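Local structure of haloacid dehalogenase/epoxide hydrolase family (Corynebacterium glutamicum ATCC 13032, 2PR7) at residues Met2-Asp8 / Asp93-Asp99; Ala49-Arg53 / Val64-Glu69. The protein is functionally uncharacterised but, as a member of the haloacid dehalogenase superfamily, is probably a metal-dependent hydrolase. All coordinates share one frame; numbering follows the deposited sequence. Where two conformers were deposited one is given.

Contact 1. Residues Met2-Asp8 / Asp93-Asp99; sequences MRGLIVD and DCVLVDD. With CA (calcium ion), chain C.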
HETATM    1  N   MSE A   2      10.329  10.035  -1.809  1.00 38.64           N
HETATM    2  CA  MSE A   2       9.378   8.937  -1.503  1.00 34.22           C
HETATM    3  C   MSE A   2       8.128   9.582  -0.931  1.00 31.35           C
HETATM    4  O   MSE A   2       8.069   9.975   0.249  1.00 29.32           O
HETATM    5  CB  MSE A   2       9.921   7.886  -0.492  1.00 37.14           C
HETATM    6  CG  MSE A   2      10.698   6.607  -1.028  1.00 28.19           C
HETATM    7 SE   MSE A   2      11.193   6.722  -2.751  0.75 36.12          SE
HETATM    8  CE  MSE A   2       9.581   5.945  -3.407  1.00 22.96           C
ATOM      9  N   ARG A   3       7.117   9.667  -1.792  1.00 26.27           N
ATOM     10  CA  ARG A   3       5.934  10.451  -1.561  1.00 26.39           C
ATOM     11  C   ARG A   3       4.666   9.597  -1.535  1.00 20.98           C
ATOM     12  O   ARG A   3       3.629  10.100  -1.143  1.00 23.21           O
ATOM     13  CB  ARG A   3       5.774  11.439  -2.731  1.00 26.88           C
ATOM     14  CG  ARG A   3       6.858  12.518  -2.904  1.00 38.69           C
ATOM     15  CD  ARG A   3       7.194  13.269  -1.627  1.00 47.09           C
ATOM     16  NE  ARG A   3       6.029  13.582  -0.804  1.00 51.61           N
ATOM     17  CZ  ARG A   3       6.052  13.664   0.530  1.00 56.46           C
ATOM     18  NH1 ARG A   3       7.167  13.460   1.227  1.00 58.85           N
ATOM     19  NH2 ARG A   3       4.943  13.958   1.187  1.00 62.25           N
ATOM     20  N   GLY A   4       4.733   8.355  -1.990  1.00 18.89           N
ATOM     21  CA  GLY A   4       3.567   7.528  -2.128  1.00 20.05           C
ATOM     22  C   GLY A   4       3.778   6.165  -1.496  1.00 20.33           C
ATOM     23  O   GLY A   4       4.823   5.557  -1.679  1.00 19.64           O
ATOM     24  N   LEU A   5       2.763   5.684  -0.773  1.00 19.50           N
ATOM     25  CA  LEU A   5       2.759   4.346  -0.139  1.00 18.82           C
ATOM     26  C   LEU A   5       1.581   3.559  -0.668  1.00 19.35           C
ATOM     27  O   LEU A   5       0.406   3.920  -0.397  1.00 20.81           O
ATOM     28  CB  LEU A   5       2.680   4.506   1.372  1.00 19.48           C
ATOM     29  CG  LEU A   5       2.527   3.242   2.256  1.00 19.15           C
ATOM     30  CD1 LEU A   5       3.650   2.215   1.998  1.00 22.23           C
ATOM     31  CD2 LEU A   5       2.500   3.668   3.732  1.00 22.97           C
ATOM     32  N   ILE A   6       1.919   2.470  -1.364  1.00 20.07           N
ATOM     33  CA  ILE A   6       0.946   1.583  -2.025  1.00 20.01           C
ATOM     34  C   ILE A   6       1.026   0.259  -1.229  1.00 18.48           C
ATOM     35  O   ILE A   6       2.107  -0.297  -1.082  1.00 19.67           O
ATOM     36  CB  ILE A   6       1.235   1.363  -3.497  1.00 20.20           C
ATOM     37  CG1 ILE A   6       1.339   2.696  -4.276  1.00 19.20           C
ATOM     38  CG2 ILE A   6       0.184   0.372  -4.094  1.00 19.10           C
ATOM     39  CD1 ILE A   6       1.770   2.544  -5.737  1.00 22.53           C
ATOM     40  N   VAL A   7      -0.074  -0.178  -0.623  1.00 18.61           N
ATOM     41  CA  VAL A   7      -0.068  -1.386   0.211  0.50 17.68           C
ATOM     42  C   VAL A   7      -1.146  -2.361  -0.195  1.00 18.60           C
ATOM     43  O   VAL A   7      -2.183  -1.954  -0.687  1.00 19.13           O
ATOM     44  CB  VAL A   7      -0.234  -1.069   1.697  0.50 18.79           C
ATOM     45  CG1 VAL A   7       0.684   0.125   2.126  0.50 17.29           C
ATOM     46  CG2 VAL A   7      -1.656  -0.766   2.041  0.50 22.73           C
ATOM     47  N   ASP A   8      -0.855  -3.645  -0.018  1.00 20.49           N
ATOM     48  CA  ASP A   8      -1.852  -4.674  -0.260  1.00 22.50           C
ATOM     49  C   ASP A   8      -2.769  -4.700   0.916  1.00 22.91           C
ATOM     50  O   ASP A   8      -2.467  -4.140   1.971  1.00 22.25           O
ATOM     51  CB  ASP A   8      -1.253  -6.057  -0.524  1.00 25.20           C
ATOM     52  CG  ASP A   8      -2.250  -6.988  -1.224  1.00 26.05           C
ATOM     53  OD1 ASP A   8      -3.437  -6.597  -1.507  1.00 29.67           O
ATOM     54  OD2 ASP A   8      -1.871  -8.072  -1.527  1.00 29.97           O
ATOM     55  N   ASP A  93       8.162   7.539  -7.494  1.00 22.27           N
ATOM     56  CA  ASP A  93       8.060   8.175  -6.191  1.00 22.60           C
ATOM     57  C   ASP A  93       7.280   7.337  -5.184  1.00 21.73           C
ATOM     58  O   ASP A  93       6.982   7.765  -4.071  1.00 20.43           O
ATOM     59  CB  ASP A  93       7.444   9.588  -6.327  1.00 22.83           C
ATOM     60  CG  ASP A  93       8.379  10.542  -7.011  1.00 31.38           C
ATOM     61  OD1 ASP A  93       9.609  10.280  -6.985  1.00 30.80           O
ATOM     62  OD2 ASP A  93       7.896  11.528  -7.603  1.00 35.48           O
ATOM     63  N   CYS A  94       6.931   6.128  -5.577  1.00 19.12           N
ATOM     64  CA  CYS A  94       6.098   5.268  -4.726  1.00 18.49           C
ATOM     65  C   CYS A  94       6.850   4.062  -4.239  1.00 17.83           C
ATOM     66  O   CYS A  94       7.688   3.487  -4.984  1.00 19.16           O
ATOM     67  CB  CYS A  94       4.852   4.804  -5.456  1.00 21.31           C
ATOM     68  SG  CYS A  94       3.739   6.108  -6.046  1.00 21.61           S
ATOM     69  N   VAL A  95       6.450   3.649  -3.036  1.00 18.92           N
ATOM     70  CA  VAL A  95       6.831   2.414  -2.379  1.00 17.33           C
ATOM     71  C   VAL A  95       5.657   1.425  -2.448  1.00 19.08           C
ATOM     72  O   VAL A  95       4.536   1.784  -2.050  1.00 20.45           O
ATOM     73  CB  VAL A  95       7.152   2.625  -0.888  1.00 18.13           C
ATOM     74  CG1 VAL A  95       7.660   1.293  -0.305  1.00 18.41           C
ATOM     75  CG2 VAL A  95       8.248   3.728  -0.685  1.00 20.88           C
ATOM     76  N   LEU A  96       5.900   0.175  -2.814  1.00 19.24           N
ATOM     77  CA  LEU A  96       4.889  -0.863  -2.732  1.00 18.78           C
ATOM     78  C   LEU A  96       5.228  -1.775  -1.553  1.00 20.11           C
ATOM     79  O   LEU A  96       6.367  -2.287  -1.500  1.00 21.24           O
ATOM     80  CB  LEU A  96       4.857  -1.727  -3.993  1.00 20.13           C
ATOM     81  CG  LEU A  96       3.936  -2.968  -3.857  1.00 21.59           C
ATOM     82  CD1 LEU A  96       2.443  -2.479  -3.987  1.00 21.80           C
ATOM     83  CD2 LEU A  96       4.234  -4.093  -4.852  1.00 21.48           C
ATOM     84  N   VAL A  97       4.266  -2.031  -0.684  1.00 18.37           N
ATOM     85  CA  VAL A  97       4.426  -3.005   0.333  1.00 16.23           C
ATOM     86  C   VAL A  97       3.468  -4.169   0.030  1.00 18.38           C
ATOM     87  O   VAL A  97       2.263  -3.989  -0.022  1.00 19.94           O
ATOM     88  CB  VAL A  97       4.136  -2.392   1.733  1.00 15.19           C
ATOM     89  CG1 VAL A  97       4.183  -3.491   2.880  1.00 19.34           C
ATOM     90  CG2 VAL A  97       5.016  -1.153   2.040  1.00 17.07           C
ATOM     91  N   ASP A  98       3.993  -5.376  -0.093  1.00 17.90           N
ATOM     92  CA  ASP A  98       3.167  -6.497  -0.528  1.00 18.43           C
ATOM     93  C   ASP A  98       3.788  -7.786  -0.003  1.00 19.67           C
ATOM     94  O   ASP A  98       5.031  -7.927   0.062  1.00 19.38           O
ATOM     95  CB  ASP A  98       3.121  -6.506  -2.064  1.00 18.99           C
ATOM     96  CG  ASP A  98       1.945  -7.303  -2.666  1.00 22.11           C
ATOM     97  OD1 ASP A  98       1.868  -8.530  -2.476  1.00 23.40           O
ATOM     98  OD2 ASP A  98       1.162  -6.704  -3.416  1.00 23.08           O
ATOM     99  N   ASP A  99       2.933  -8.743   0.334  1.00 17.60           N
ATOM    100  CA  ASP A  99       3.396 -10.035   0.850  1.00 19.12           C
ATOM    101  C   ASP A  99       3.741 -11.047  -0.269  1.00 17.79           C
ATOM    102  O   ASP A  99       4.149 -12.159   0.018  1.00 18.56           O
ATOM    103  CB  ASP A  99       2.388 -10.652   1.829  1.00 21.46           C
ATOM    104  CG  ASP A  99       1.090 -11.022   1.167  1.00 26.11           C
ATOM    105  OD1 ASP A  99       0.635 -10.219   0.365  1.00 27.65           O
ATOM    106  OD2 ASP A  99       0.549 -12.107   1.412  1.00 31.33           O
TER
HETATM  107 CA    CA C 137      -1.561 -10.015  -0.508  0.50 24.46          CA
HETATM  108  O   HOH W   1      -0.016 -10.310  -2.364  1.00 24.69           O
HETATM  109  O   HOH W   2      -2.223 -12.595  -0.001  1.00 49.87           O
HETATM  110  O   HOH W   3      -3.113 -11.434  -1.750  1.00 41.47           O
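Asp8 and Asp99 meet at a calcium ion: Asp8 OD2 binds the calcium at 2.2 Å and Asp99 OD1 at 2.4 Å, each through a single oxygen, with their carboxylate planes turned 48° apart. Three waters and the carbonyl oxygen of Ala10 complete the set of ligands. Asp98 works from the second shell, its OD1 accepting a hydrogen bond from a calcium-bound water, while its OD2 is held in place by a salt bridge to Lys74 and a hydrogen bond from Asn103.

Behind the metal the two backbones run parallel and exchange bonds alternately. Val95 N donates to Gly4 O, Ile6 N to Val95 O at 2.8 Å, Val97 N to Ile6 O, and Asp8 N to Val97 O, the last fixing the backbone of the metal-binding aspartate. At the far end Asp93 O accepts from both Arg3 N and Gly4 N.

Side chains pair on both faces of the sheet. On one, Ile6 CG2 lies 3.6 Å from Leu96 CD1; Ile6 CG1 stands beside the backbone N (chi1 -55°), and its terminal CD1 reaches back to Cys94 CB. On the other, Leu5 CD1 touches Val97 CG2 at 3.6 Å, and the bent side chain of Met2, a selenomethionine, crosses Val95 at about a right angle, its CE and CG beside Val95 CG2. Helix 77-86 packs on the first face and helix 120-131 on the second. Adjacent parallel strands that bring acidic residues to one cation are characteristic of the Rossmann-like haloacid dehalogenase core, where the metal site lies at the C-terminal ends of the strands.

Contact 2. Residues Ala49-Arg53 / Val64-Glu69; sequences AAPIR and VLLSGE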
ATOM      1  N   ALA A  49     -15.971  -6.570  -1.229  1.00 20.27           N
ATOM      2  CA  ALA A  49     -14.789  -5.822  -0.814  1.00 18.39           C
ATOM      3  C   ALA A  49     -15.134  -4.602   0.041  1.00 18.80           C
ATOM      4  O   ALA A  49     -14.264  -3.755   0.287  1.00 20.48           O
ATOM      5  CB  ALA A  49     -13.964  -5.407  -2.014  1.00 19.42           C
ATOM      6  N   ALA A  50     -16.370  -4.503   0.510  1.00 18.97           N
ATOM      7  CA  ALA A  50     -16.786  -3.338   1.327  1.00 21.58           C
ATOM      8  C   ALA A  50     -15.858  -3.078   2.532  1.00 22.80           C
ATOM      9  O   ALA A  50     -15.588  -1.915   2.819  1.00 23.64           O
ATOM     10  CB  ALA A  50     -18.293  -3.406   1.792  1.00 22.36           C
ATOM     11  N   PRO A  51     -15.375  -4.142   3.215  1.00 25.96           N
ATOM     12  CA  PRO A  51     -14.418  -3.901   4.306  1.00 28.44           C
ATOM     13  C   PRO A  51     -13.186  -3.150   3.860  1.00 26.88           C
ATOM     14  O   PRO A  51     -12.650  -2.337   4.622  1.00 29.87           O
ATOM     15  CB  PRO A  51     -14.051  -5.318   4.774  1.00 29.03           C
ATOM     16  CG  PRO A  51     -15.242  -6.130   4.438  1.00 32.81           C
ATOM     17  CD  PRO A  51     -15.666  -5.580   3.087  1.00 24.30           C
ATOM     18  N   ILE A  52     -12.715  -3.415   2.640  1.00 23.64           N
ATOM     19  CA  ILE A  52     -11.518  -2.765   2.150  1.00 23.28           C
ATOM     20  C   ILE A  52     -11.842  -1.333   1.788  1.00 23.08           C
ATOM     21  O   ILE A  52     -11.157  -0.380   2.178  1.00 21.97           O
ATOM     22  CB  ILE A  52     -10.916  -3.485   0.941  1.00 22.34           C
ATOM     23  CG1 ILE A  52     -10.805  -5.008   1.168  1.00 23.14           C
ATOM     24  CG2 ILE A  52      -9.565  -2.802   0.530  1.00 21.04           C
ATOM     25  CD1 ILE A  52     -10.201  -5.771   0.046  1.00 23.54           C
ATOM     26  N   ARG A  53     -12.913  -1.164   1.028  1.00 22.07           N
ATOM     27  CA  ARG A  53     -13.325   0.169   0.598  1.00 24.15           C
ATOM     28  C   ARG A  53     -13.615   1.129   1.753  1.00 23.06           C
ATOM     29  O   ARG A  53     -13.402   2.332   1.615  1.00 23.88           O
ATOM     30  CB  ARG A  53     -14.562   0.041  -0.291  1.00 23.84           C
ATOM     31  CG  ARG A  53     -14.877   1.260  -1.119  1.00 30.04           C
ATOM     32  CD  ARG A  53     -16.028   0.954  -2.072  1.00 29.39           C
ATOM     33  NE  ARG A  53     -15.712  -0.069  -3.089  1.00 31.47           N
ATOM     34  CZ  ARG A  53     -16.150  -1.337  -3.101  1.00 33.06           C
ATOM     35  NH1 ARG A  53     -16.973  -1.848  -2.162  1.00 28.57           N
ATOM     36  NH2 ARG A  53     -15.769  -2.102  -4.100  1.00 31.31           N
ATOM     37  N   VAL A  64      -8.596   3.299  -2.506  1.00 18.56           N
ATOM     38  CA  VAL A  64      -8.617   1.859  -2.597  1.00 19.19           C
ATOM     39  C   VAL A  64      -8.851   1.483  -4.064  1.00 19.78           C
ATOM     40  O   VAL A  64      -9.835   1.936  -4.690  1.00 20.38           O
ATOM     41  CB  VAL A  64      -9.743   1.283  -1.688  1.00 18.24           C
ATOM     42  CG1 VAL A  64     -10.035  -0.181  -2.022  1.00 19.79           C
ATOM     43  CG2 VAL A  64      -9.394   1.427  -0.188  1.00 21.63           C
ATOM     44  N   LEU A  65      -7.964   0.653  -4.593  1.00 18.56           N
ATOM     45  CA  LEU A  65      -8.051   0.135  -5.961  1.00 18.98           C
ATOM     46  C   LEU A  65      -8.098  -1.395  -5.923  1.00 20.87           C
ATOM     47  O   LEU A  65      -7.246  -2.027  -5.286  1.00 19.74           O
ATOM     48  CB  LEU A  65      -6.850   0.565  -6.842  1.00 19.92           C
ATOM     49  CG  LEU A  65      -6.755   2.043  -7.200  1.00 21.82           C
ATOM     50  CD1 LEU A  65      -5.540   2.259  -8.134  1.00 23.79           C
ATOM     51  CD2 LEU A  65      -8.025   2.533  -7.825  1.00 28.29           C
ATOM     52  N   LEU A  66      -9.076  -2.005  -6.612  1.00 18.45           N
ATOM     53  CA  LEU A  66      -9.276  -3.447  -6.586  1.00 18.60           C
ATOM     54  C   LEU A  66      -9.193  -3.957  -8.011  1.00 16.80           C
ATOM     55  O   LEU A  66      -9.892  -3.440  -8.915  1.00 16.89           O
ATOM     56  CB  LEU A  66     -10.658  -3.753  -6.022  1.00 17.98           C
ATOM     57  CG  LEU A  66     -10.855  -3.168  -4.609  1.00 20.54           C
ATOM     58  CD1 LEU A  66     -12.299  -3.031  -4.084  1.00 23.44           C
ATOM     59  CD2 LEU A  66      -9.995  -3.954  -3.578  1.00 29.35           C
ATOM     60  N   SER A  67      -8.341  -4.947  -8.237  1.00 17.66           N
ATOM     61  CA  SER A  67      -8.130  -5.474  -9.585  1.00 19.42           C
ATOM     62  C   SER A  67      -9.442  -5.828 -10.329  1.00 19.31           C
ATOM     63  O   SER A  67      -9.542  -5.581 -11.516  1.00 20.77           O
ATOM     64  CB  SER A  67      -7.239  -6.698  -9.511  1.00 19.41           C
ATOM     65  OG  SER A  67      -7.845  -7.733  -8.759  1.00 20.25           O
ATOM     66  N   GLY A  68     -10.425  -6.404  -9.642  1.00 17.22           N
ATOM     67  CA  GLY A  68     -11.668  -6.808 -10.296  1.00 17.34           C
ATOM     68  C   GLY A  68     -12.456  -5.636 -10.861  1.00 17.56           C
ATOM     69  O   GLY A  68     -13.369  -5.832 -11.661  1.00 19.09           O
ATOM     70  N   GLU A  69     -12.168  -4.438 -10.370  1.00 18.44           N
ATOM     71  CA  GLU A  69     -12.792  -3.197 -10.811  1.00 17.82           C
ATOM     72  C   GLU A  69     -11.906  -2.473 -11.824  1.00 20.30           C
ATOM     73  O   GLU A  69     -12.405  -1.788 -12.693  1.00 22.19           O
ATOM     74  CB  GLU A  69     -13.098  -2.306  -9.594  1.00 19.26           C
ATOM     75  CG  GLU A  69     -14.058  -2.938  -8.601  1.00 22.36           C
ATOM     76  CD  GLU A  69     -14.245  -2.157  -7.319  1.00 21.55           C
ATOM     77  OE1 GLU A  69     -13.707  -1.015  -7.180  1.00 22.96           O
ATOM     78  OE2 GLU A  69     -14.953  -2.688  -6.429  1.00 19.36           O
TER
HETATM   79  O   HOH W   4     -13.887   0.531  -5.192  1.00 43.89           O
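A salt bridge joins Arg53 NH2 to Glu69 OE2 across 2.5 Å, a separation so short that the strength of the bond should not be read from its length. The carboxylate oxygen comes to the edge of the guanidinium, and the two planar groups are only 12° from coplanar. Even so, the N-H points well off the oxygen, with an angle of 119° at the hydrogen, so the hydrogen bond within the ion pair is weak. Arg53 leaves the helix with CG anti to the backbone N (chi1 -164°) and bends at chi3, which brings its head across to the glutamate.

Water-mediated bonding joins the same two side chains a second time. A water lying in the guanidinium plane accepts from Arg53 NE at 2.8 Å and donates to Glu69 OE1, so both carboxylate oxygens are engaged. Gly46 adds a further tie between the partners, its N donating to Glu69 OE2 and its O accepting from Arg53 NH1.

Apolar packing fills the side nearer the sheet. Ala49 CB rests 3.6 Å from Leu66 CD1, the same methyl that approaches Arg53 NH2 obliquely. Leu66 CD2, the other branch, faces Ile52 CD1 at 4.1 Å. Ile52 and Val64 cross at about a right angle, Ile52 CG2 against Val64 CG1 at 3.7 Å, while Val64 CG2 lies against the backbone carbonyl of Ile52.

No backbone hydrogen bond crosses between the segments; within them, Ala49 O accepts from Arg53 N and Leu66 O from Glu69 N, each acceptor at a helix N-cap.

The chemistry divides the labour: aliphatic packing seats helix 50-57 on strand 63-66 within a beta-alpha-beta unit, while an ion pair at the surface reaches on to helix 67-70, its weak direct bond supplemented by water and Gly46.

How the contacts relate
Contacts 1 and 2 illustrate how one parallel sheet can carry a metal site at the C-terminal ends of its inner strands and helix packing at its margin. Strands 4-7 and 94-98 of contact 1 are neighbours in the interior, whereas strand 63-66 of contact 2 is the outermost on one side; strand 36-41 lies between, bonding to strand 4-7 and to Leu65. Along the chain, the 49-53/64-69 pair falls between the two segments of contact 1. The centres are about 17 Å apart and the nearest atoms about 7 Å, so the contacts do not touch. Contact 1 supplies two calcium ligands; contact 2 supplies none, although the Ile52 side chain comes within about 10 Å of the ion.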